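PDB 3N89: defective in germ line development protein 3, isoform a from Caenorhabditis elegans, which acts in germline development as the worm Bicaudal-C orthologue, with four KH domains packed into one globular platform and a probable role in RNA binding. Local coordinates for residues Q39-M44 and F80-T85; G88-V93 and T330-V335; V212-R215 and T219-S222. All blocks are in the same frame, centred on the assembly; numbering follows the deposited sequence.

Two of the contacts lie within single KH domains of the four-KH platform and one bridges two of them. Contact 1 lies inside the first KH domain, where the helix after its first strand meets the start of strand 83-87 and the residue just before it; contact 2 starts a few residues later, at the head of the following helix 90-102, and reaches across to the fourth KH domain. Their centres are about 23 Å apart. Contact 3 belongs to the third KH domain and to the other, six-stranded sheet. Its centre lies about 25 Å from that of contact 1 and about 35 Å from that of contact 2, on the opposite side of the chain's centre from the latter.

Contact 1. Residues Q39-M44 and F80-T85; sequences QYYSLM and FAQQVT
The phenol oxygen of Tyr-41 carries this contact, its OH reaching to 3.2 Å from Gln-82 CA and 3.6 Å from Gln-82 CB. The setting is the first KH domain, whose strand-helix-helix-strand-strand-helix order is that of a type I KH fold: Tyr-41 opens the short first helix, and Gln-82 comes just before the strand 83-87. The ring of Tyr-41 has its CG anti to the carbonyl carbon (chi1 -76°), which sends the long side chain out from the helix across to the other segment. Gln-82 CA sits at the ring edge, close to the ring plane. The backbone O of Gln-82 is also near, 3.3 Å from Tyr-41 OH. Beyond this, Val-84 presents an apolar flank: its CG2 lies obliquely to the ring, 4.4 Å from Tyr-41 CE1. Pro-68, in the loop after strand 64-66, touches both Tyr-41 and Val-84, and Met-100 of helix 90-102 packs on Val-84 and Met-44. Gln-83 points the other way, its NE2 bonded to Glu-35 of the neighbouring strand 29-35. The chain enters strand 83-87 through a turn in which Gln-83 N bonds to Phe-80 O at 3.2 Å, and Gln-83 CD lies in the plane of the Phe-80 ring, at its edge.

Contact 2. Residues G88-V93 and T330-V335; sequences GYFGDV and TAYQKV
Phe-90 and Tyr-332 meet through a single aromatic stack. Their rings lie face to face with centroids 4.8 Å apart and planes inclined by 24°. Tyr-332 CE2 stands over one face of Phe-90, displaced toward the rim, and is 4.1 Å from Phe-90 CG. In both residues CG is anti to the backbone N (178° in Phe-90, 177° in Tyr-332), and the two side chains extend in opposite senses and slide past each other. Further aromatic contacts are edge-to-face: Tyr-329 with Phe-90, and Phe-265 with Tyr-332. Apolar packing comes from Val-30 and Met-263, each of which touches both residues. These two belong to strands 29-35 and 260-268, the adjacent antiparallel strands through which the first and fourth KH domains merge into one seven-stranded sheet; the stack thus joins the closing helices of the two domains above that seam. Polar interactions lie outside the stack. The hydroxyl of Tyr-332 is hydrogen-bonded to Pro-27 O, just ahead of strand 29-35. Tyr-89 takes the N-cap position of helix 90-102, and its O receives Val-93 N at 3.0 Å.

Contact 3. Residues V212-R215 and T219-S222; sequences VIER and TIIS
Glu-214 turns its carboxylate back onto the strand that follows its own helix, and Ile-221 N donates to Glu-214 OE1 at 2.9 Å with an N-H...O angle of 160°. The oxygen is met on its anti side, with the donor 26° out of the carboxylate plane. CG of Glu-214 is anti to the carbonyl carbon (chi1 -82°) and the chain is extended beyond it, which carries the methylenes obliquely across the Ile-221 side chain to the amide. The tight part joins this bond to apolar packing. Glu-214 CG lies 3.8 Å from Ile-221 CG1, and the tip of Ile-221, its CD1, reaches 3.8 Å from the CG2 branch of Ile-213, the two isoleucines crossing at about a right angle. An alanine in place of Glu-214 would remove CG and the carboxylate, and is likely to leave the Ile-221 amide without this acceptor and a gap beside Ile-221 CG1. The outer side is looser: Ile-220 and Ser-222 direct their side chains away from the helix, both exposed, and the Ile-220 side chain comes no nearer than CG2, 4.2 Å from Glu-214 OE1, while Ile-220 CA is 3.6 Å from that oxygen. Thr-219, between helix and strand, bonds through OG1 to Thr-217 O. Strand 220-222 is an outermost strand of the six-stranded sheet that the second and third KH domains share: Ile-220 and Ser-222 make backbone bonds with Val-242 and Lys-240, whereas Ile-221 N is taken up by Glu-214. Ile-221 rests on Ile-239 of strand 236-242; helix 209-217 packs through Ile-213 on Ala-251, Tyr-254 and Ile-255 of helix 245-257, and meets edge strand 220-222 through Ile-213 and Glu-214.

Contact 1. Residues Q39-M44 and F80-T85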
loop_
_atom_site.group_PDB
_atom_site.type_symbol
_atom_site.label_atom_id
_atom_site.label_comp_id
_atom_site.label_asym_id
_atom_site.label_seq_id
_atom_site.Cartn_x
_atom_site.Cartn_y
_atom_site.Cartn_z
ATOM N N GLN A 39 -11.493 -3.364 -0.963
ATOM C CA GLN A 39 -12.168 -4.545 -1.491
ATOM C C GLN A 39 -11.629 -5.834 -0.862
ATOM O O GLN A 39 -12.200 -6.912 -1.040
ATOM C CB GLN A 39 -11.998 -4.594 -3.013
ATOM C CG GLN A 39 -10.544 -4.584 -3.465
ATOM C CD GLN A 39 -10.393 -4.575 -4.976
ATOM O OE1 GLN A 39 -10.831 -5.504 -5.665
ATOM N NE2 GLN A 39 -9.771 -3.522 -5.501
ATOM N N TYR A 40 -10.537 -5.711 -0.117
ATOM C CA TYR A 40 -9.915 -6.855 0.531
ATOM C C TYR A 40 -9.996 -6.760 2.054
ATOM O O TYR A 40 -9.514 -7.644 2.762
ATOM C CB TYR A 40 -8.447 -6.953 0.112
ATOM C CG TYR A 40 -8.235 -7.089 -1.378
ATOM C CD1 TYR A 40 -8.703 -8.208 -2.067
ATOM C CD2 TYR A 40 -7.581 -6.094 -2.104
ATOM C CE1 TYR A 40 -8.527 -8.334 -3.444
ATOM C CE2 TYR A 40 -7.401 -6.208 -3.483
ATOM C CZ TYR A 40 -7.879 -7.330 -4.148
ATOM O OH TYR A 40 -7.736 -7.437 -5.517
ATOM N N TYR A 41 -10.596 -5.691 2.570
ATOM C CA TYR A 41 -10.685 -5.541 4.015
ATOM C C TYR A 41 -11.295 -6.765 4.673
ATOM O O TYR A 41 -10.742 -7.298 5.638
ATOM C CB TYR A 41 -11.471 -4.277 4.394
ATOM C CG TYR A 41 -10.662 -3.003 4.203
ATOM C CD1 TYR A 41 -9.281 -3.062 4.008
ATOM C CD2 TYR A 41 -11.272 -1.743 4.206
ATOM C CE1 TYR A 41 -8.533 -1.914 3.813
ATOM C CE2 TYR A 41 -10.522 -0.578 4.015
ATOM C CZ TYR A 41 -9.153 -0.675 3.816
ATOM O OH TYR A 41 -8.396 0.456 3.601
ATOM N N SER A 42 -12.421 -7.216 4.132
ATOM C CA SER A 42 -13.129 -8.375 4.649
ATOM C C SER A 42 -12.254 -9.624 4.686
ATOM O O SER A 42 -12.269 -10.372 5.670
ATOM C CB SER A 42 -14.361 -8.637 3.790
ATOM O OG SER A 42 -15.051 -9.794 4.223
ATOM N N LEU A 43 -11.494 -9.840 3.613
ATOM C CA LEU A 43 -10.613 -11.002 3.493
ATOM C C LEU A 43 -9.377 -10.929 4.374
ATOM O O LEU A 43 -8.740 -11.948 4.644
ATOM C CB LEU A 43 -10.162 -11.179 2.047
ATOM C CG LEU A 43 -11.178 -11.627 0.992
ATOM C CD1 LEU A 43 -10.549 -11.489 -0.388
ATOM C CD2 LEU A 43 -11.609 -13.065 1.260
ATOM N N MET A 44 -9.021 -9.726 4.808
ATOM C CA MET A 44 -7.854 -9.561 5.663
ATOM C C MET A 44 -8.293 -9.839 7.089
ATOM O O MET A 44 -7.476 -10.144 7.956
ATOM C CB MET A 44 -7.294 -8.132 5.552
ATOM C CG MET A 44 -6.454 -7.868 4.308
ATOM S SD MET A 44 -5.939 -6.128 4.082
ATOM C CE MET A 44 -5.450 -5.681 5.752
ATOM N N PHE A 80 -8.090 9.574 3.529
ATOM C CA PHE A 80 -7.898 8.384 4.362
ATOM C C PHE A 80 -8.868 7.247 4.029
ATOM O O PHE A 80 -8.994 6.288 4.790
ATOM C CB PHE A 80 -8.052 8.743 5.843
ATOM C CG PHE A 80 -7.169 9.873 6.293
ATOM C CD1 PHE A 80 -5.777 9.788 6.193
ATOM C CD2 PHE A 80 -7.727 11.013 6.848
ATOM C CE1 PHE A 80 -4.964 10.835 6.644
ATOM C CE2 PHE A 80 -6.928 12.059 7.298
ATOM C CZ PHE A 80 -5.545 11.972 7.200
ATOM N N ALA A 81 -9.550 7.354 2.894
ATOM C CA ALA A 81 -10.509 6.337 2.467
ATOM C C ALA A 81 -9.982 4.910 2.618
ATOM O O ALA A 81 -10.715 4.009 3.020
ATOM C CB ALA A 81 -10.905 6.585 1.020
ATOM N N GLN A 82 -8.706 4.708 2.314
ATOM C CA GLN A 82 -8.123 3.371 2.388
ATOM C C GLN A 82 -6.819 3.309 3.160
ATOM O O GLN A 82 -5.956 2.489 2.851
ATOM C CB GLN A 82 -7.891 2.836 0.971
ATOM C CG GLN A 82 -9.156 2.767 0.144
ATOM C CD GLN A 82 -8.948 2.119 -1.200
ATOM O OE1 GLN A 82 -8.201 2.623 -2.032
ATOM N NE2 GLN A 82 -9.614 0.990 -1.423
ATOM N N GLN A 83 -6.681 4.159 4.172
ATOM C CA GLN A 83 -5.460 4.197 4.955
ATOM C C GLN A 83 -5.536 3.351 6.209
ATOM O O GLN A 83 -6.450 3.497 7.028
ATOM C CB GLN A 83 -5.126 5.633 5.334
ATOM C CG GLN A 83 -3.640 5.952 5.307
ATOM C CD GLN A 83 -3.377 7.437 5.431
ATOM O OE1 GLN A 83 -3.330 7.986 6.532
ATOM N NE2 GLN A 83 -3.226 8.101 4.293
ATOM N N VAL A 84 -4.564 2.457 6.340
ATOM C CA VAL A 84 -4.463 1.574 7.486
ATOM C C VAL A 84 -3.273 1.998 8.332
ATOM O O VAL A 84 -2.200 2.289 7.807
ATOM C CB VAL A 84 -4.280 0.118 7.042
ATOM C CG1 VAL A 84 -3.432 -0.645 8.057
ATOM C CG2 VAL A 84 -5.645 -0.538 6.900
ATOM N N THR A 85 -3.461 2.031 9.646
ATOM C CA THR A 85 -2.382 2.430 10.535
ATOM C C THR A 85 -1.893 1.270 11.392
ATOM O O THR A 85 -2.671 0.425 11.832
ATOM C CB THR A 85 -2.823 3.560 11.466
ATOM O OG1 THR A 85 -3.861 3.083 12.322
ATOM C CG2 THR A 85 -3.360 4.731 10.664
#

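Contact 2. Residues G88-V93 and T330-V335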
loop_
_atom_site.group_PDB
_atom_site.type_symbol
_atom_site.label_atom_id
_atom_site.label_comp_id
_atom_site.label_asym_id
_atom_site.label_seq_id
_atom_site.Cartn_x
_atom_site.Cartn_y
_atom_site.Cartn_z
ATOM N N GLY A 88 2.888 0.921 17.351
ATOM C CA GLY A 88 3.627 0.136 18.317
ATOM C C GLY A 88 5.099 0.482 18.307
ATOM O O GLY A 88 5.492 1.502 17.751
ATOM N N TYR A 89 5.913 -0.354 18.940
ATOM C CA TYR A 89 7.343 -0.113 18.967
ATOM C C TYR A 89 7.816 -0.155 17.519
ATOM O O TYR A 89 7.421 -1.028 16.746
ATOM C CB TYR A 89 8.052 -1.183 19.810
ATOM C CG TYR A 89 9.559 -1.157 19.685
ATOM C CD1 TYR A 89 10.295 -0.036 20.080
ATOM C CD2 TYR A 89 10.248 -2.231 19.111
ATOM C CE1 TYR A 89 11.687 0.017 19.896
ATOM C CE2 TYR A 89 11.631 -2.191 18.919
ATOM C CZ TYR A 89 12.343 -1.066 19.308
ATOM O OH TYR A 89 13.695 -1.013 19.070
ATOM N N PHE A 90 8.648 0.806 17.145
ATOM C CA PHE A 90 9.156 0.871 15.782
ATOM C C PHE A 90 9.638 -0.466 15.212
ATOM O O PHE A 90 9.378 -0.783 14.051
ATOM C CB PHE A 90 10.306 1.866 15.692
ATOM C CG PHE A 90 10.910 1.941 14.335
ATOM C CD1 PHE A 90 10.265 2.626 13.308
ATOM C CD2 PHE A 90 12.111 1.300 14.065
ATOM C CE1 PHE A 90 10.810 2.667 12.027
ATOM C CE2 PHE A 90 12.663 1.335 12.792
ATOM C CZ PHE A 90 12.016 2.019 11.770
ATOM N N GLY A 91 10.350 -1.243 16.021
ATOM C CA GLY A 91 10.859 -2.516 15.540
ATOM C C GLY A 91 9.778 -3.498 15.120
ATOM O O GLY A 91 9.946 -4.243 14.154
ATOM N N ASP A 92 8.662 -3.503 15.844
ATOM C CA ASP A 92 7.570 -4.410 15.533
ATOM C C ASP A 92 6.705 -3.892 14.380
ATOM O O ASP A 92 6.219 -4.665 13.546
ATOM C CB ASP A 92 6.728 -4.647 16.793
ATOM C CG ASP A 92 7.556 -5.225 17.947
ATOM O OD1 ASP A 92 8.478 -6.020 17.665
ATOM O OD2 ASP A 92 7.287 -4.902 19.127
ATOM N N VAL A 93 6.525 -2.578 14.329
ATOM C CA VAL A 93 5.724 -1.966 13.281
ATOM C C VAL A 93 6.247 -2.326 11.894
ATOM O O VAL A 93 5.474 -2.595 10.974
ATOM C CB VAL A 93 5.710 -0.433 13.426
ATOM C CG1 VAL A 93 5.072 0.197 12.204
ATOM C CG2 VAL A 93 4.938 -0.039 14.681
ATOM N N THR A 330 16.097 5.520 7.566
ATOM C CA THR A 330 17.377 6.217 7.697
ATOM C C THR A 330 17.123 7.645 8.173
ATOM O O THR A 330 17.819 8.157 9.054
ATOM C CB THR A 330 18.121 6.287 6.353
ATOM O OG1 THR A 330 18.428 4.962 5.908
ATOM C CG2 THR A 330 19.405 7.089 6.492
ATOM N N ALA A 331 16.122 8.283 7.569
ATOM C CA ALA A 331 15.766 9.644 7.929
ATOM C C ALA A 331 15.341 9.652 9.393
ATOM O O ALA A 331 15.638 10.590 10.135
ATOM C CB ALA A 331 14.631 10.140 7.046
ATOM N N TYR A 332 14.647 8.597 9.801
ATOM C CA TYR A 332 14.183 8.468 11.171
ATOM C C TYR A 332 15.370 8.386 12.129
ATOM O O TYR A 332 15.454 9.140 13.100
ATOM C CB TYR A 332 13.323 7.210 11.304
ATOM C CG TYR A 332 12.829 6.932 12.701
ATOM C CD1 TYR A 332 11.910 7.774 13.320
ATOM C CD2 TYR A 332 13.264 5.807 13.399
ATOM C CE1 TYR A 332 11.429 7.498 14.597
ATOM C CE2 TYR A 332 12.792 5.523 14.682
ATOM C CZ TYR A 332 11.875 6.369 15.269
ATOM O OH TYR A 332 11.389 6.073 16.516
ATOM N N GLN A 333 16.291 7.471 11.859
ATOM C CA GLN A 333 17.467 7.315 12.710
ATOM C C GLN A 333 18.153 8.661 12.966
ATOM O O GLN A 333 18.628 8.915 14.072
ATOM C CB GLN A 333 18.464 6.346 12.065
ATOM C CG GLN A 333 19.561 5.864 13.005
ATOM C CD GLN A 333 20.619 5.035 12.294
ATOM O OE1 GLN A 333 20.306 4.049 11.632
ATOM N NE2 GLN A 333 21.879 5.437 12.430
ATOM N N LYS A 334 18.189 9.524 11.949
ATOM C CA LYS A 334 18.827 10.827 12.086
ATOM C C LYS A 334 18.154 11.774 13.067
ATOM O O LYS A 334 18.839 12.571 13.713
ATOM C CB LYS A 334 18.952 11.525 10.730
ATOM C CG LYS A 334 20.128 11.053 9.877
ATOM C CD LYS A 334 20.418 12.032 8.751
ATOM C CE LYS A 334 21.603 11.579 7.894
ATOM N NZ LYS A 334 21.297 10.391 7.039
ATOM N N VAL A 335 16.828 11.718 13.179
ATOM C CA VAL A 335 16.149 12.608 14.115
ATOM C C VAL A 335 16.429 12.176 15.546
ATOM O O VAL A 335 16.757 13.005 16.396
ATOM C CB VAL A 335 14.607 12.674 13.869
ATOM C CG1 VAL A 335 14.044 11.300 13.562
ATOM C CG2 VAL A 335 13.910 13.246 15.103
#

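Contact 3. Residues V212-R215 and T219-S222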
loop_
_atom_site.group_PDB
_atom_site.type_symbol
_atom_site.label_atom_id
_atom_site.label_comp_id
_atom_site.label_asym_id
_atom_site.label_seq_id
_atom_site.Cartn_x
_atom_site.Cartn_y
_atom_site.Cartn_z
ATOM N N VAL A 212 4.754 4.752 -18.360
ATOM C CA VAL A 212 6.079 4.194 -18.089
ATOM C C VAL A 212 5.941 2.739 -17.671
ATOM O O VAL A 212 6.726 1.889 -18.086
ATOM C CB VAL A 212 6.802 4.970 -16.955
ATOM C CG1 VAL A 212 8.117 4.277 -16.598
ATOM C CG2 VAL A 212 7.058 6.406 -17.387
ATOM N N ILE A 213 4.942 2.454 -16.842
ATOM C CA ILE A 213 4.723 1.089 -16.386
ATOM C C ILE A 213 4.361 0.191 -17.565
ATOM O O ILE A 213 4.901 -0.906 -17.697
ATOM C CB ILE A 213 3.621 1.025 -15.313
ATOM C CG1 ILE A 213 4.117 1.701 -14.032
ATOM C CG2 ILE A 213 3.235 -0.434 -15.041
ATOM C CD1 ILE A 213 3.184 1.548 -12.855
ATOM N N GLU A 214 3.456 0.655 -18.423
ATOM C CA GLU A 214 3.070 -0.121 -19.600
ATOM C C GLU A 214 4.326 -0.538 -20.380
ATOM O O GLU A 214 4.547 -1.722 -20.641
ATOM C CB GLU A 214 2.169 0.711 -20.515
ATOM C CG GLU A 214 0.709 0.757 -20.109
ATOM C CD GLU A 214 -0.089 1.779 -20.903
ATOM O OE1 GLU A 214 -1.284 1.530 -21.162
ATOM O OE2 GLU A 214 0.474 2.840 -21.256
ATOM N N ARG A 215 5.144 0.451 -20.730
ATOM C CA ARG A 215 6.370 0.231 -21.483
ATOM C C ARG A 215 7.291 -0.817 -20.876
ATOM O O ARG A 215 7.921 -1.585 -21.603
ATOM C CB ARG A 215 7.140 1.551 -21.625
ATOM N N THR A 219 1.795 -4.077 -20.744
ATOM C CA THR A 219 0.459 -4.191 -20.198
ATOM C C THR A 219 -0.309 -2.977 -20.676
ATOM O O THR A 219 0.280 -2.036 -21.201
ATOM C CB THR A 219 0.512 -4.196 -18.650
ATOM O OG1 THR A 219 1.194 -5.372 -18.199
ATOM C CG2 THR A 219 -0.876 -4.170 -18.056
ATOM N N ILE A 220 -1.625 -3.004 -20.528
ATOM C CA ILE A 220 -2.436 -1.867 -20.931
ATOM C C ILE A 220 -3.089 -1.352 -19.663
ATOM O O ILE A 220 -3.588 -2.134 -18.853
ATOM C CB ILE A 220 -3.501 -2.270 -21.981
ATOM C CG1 ILE A 220 -2.799 -2.724 -23.273
ATOM C CG2 ILE A 220 -4.408 -1.087 -22.284
ATOM C CD1 ILE A 220 -3.734 -3.302 -24.317
ATOM N N ILE A 221 -3.064 -0.040 -19.474
ATOM C CA ILE A 221 -3.640 0.551 -18.275
ATOM C C ILE A 221 -4.559 1.702 -18.624
ATOM O O ILE A 221 -4.118 2.721 -19.159
ATOM C CB ILE A 221 -2.546 1.090 -17.341
ATOM C CG1 ILE A 221 -1.467 0.022 -17.126
ATOM C CG2 ILE A 221 -3.163 1.514 -16.024
ATOM C CD1 ILE A 221 -0.266 0.492 -16.326
ATOM N N SER A 222 -5.840 1.535 -18.325
ATOM C CA SER A 222 -6.811 2.577 -18.585
ATOM C C SER A 222 -7.413 2.982 -17.250
ATOM O O SER A 222 -7.420 2.196 -16.301
ATOM C CB SER A 222 -7.904 2.084 -19.535
ATOM O OG SER A 222 -8.620 0.997 -18.990
#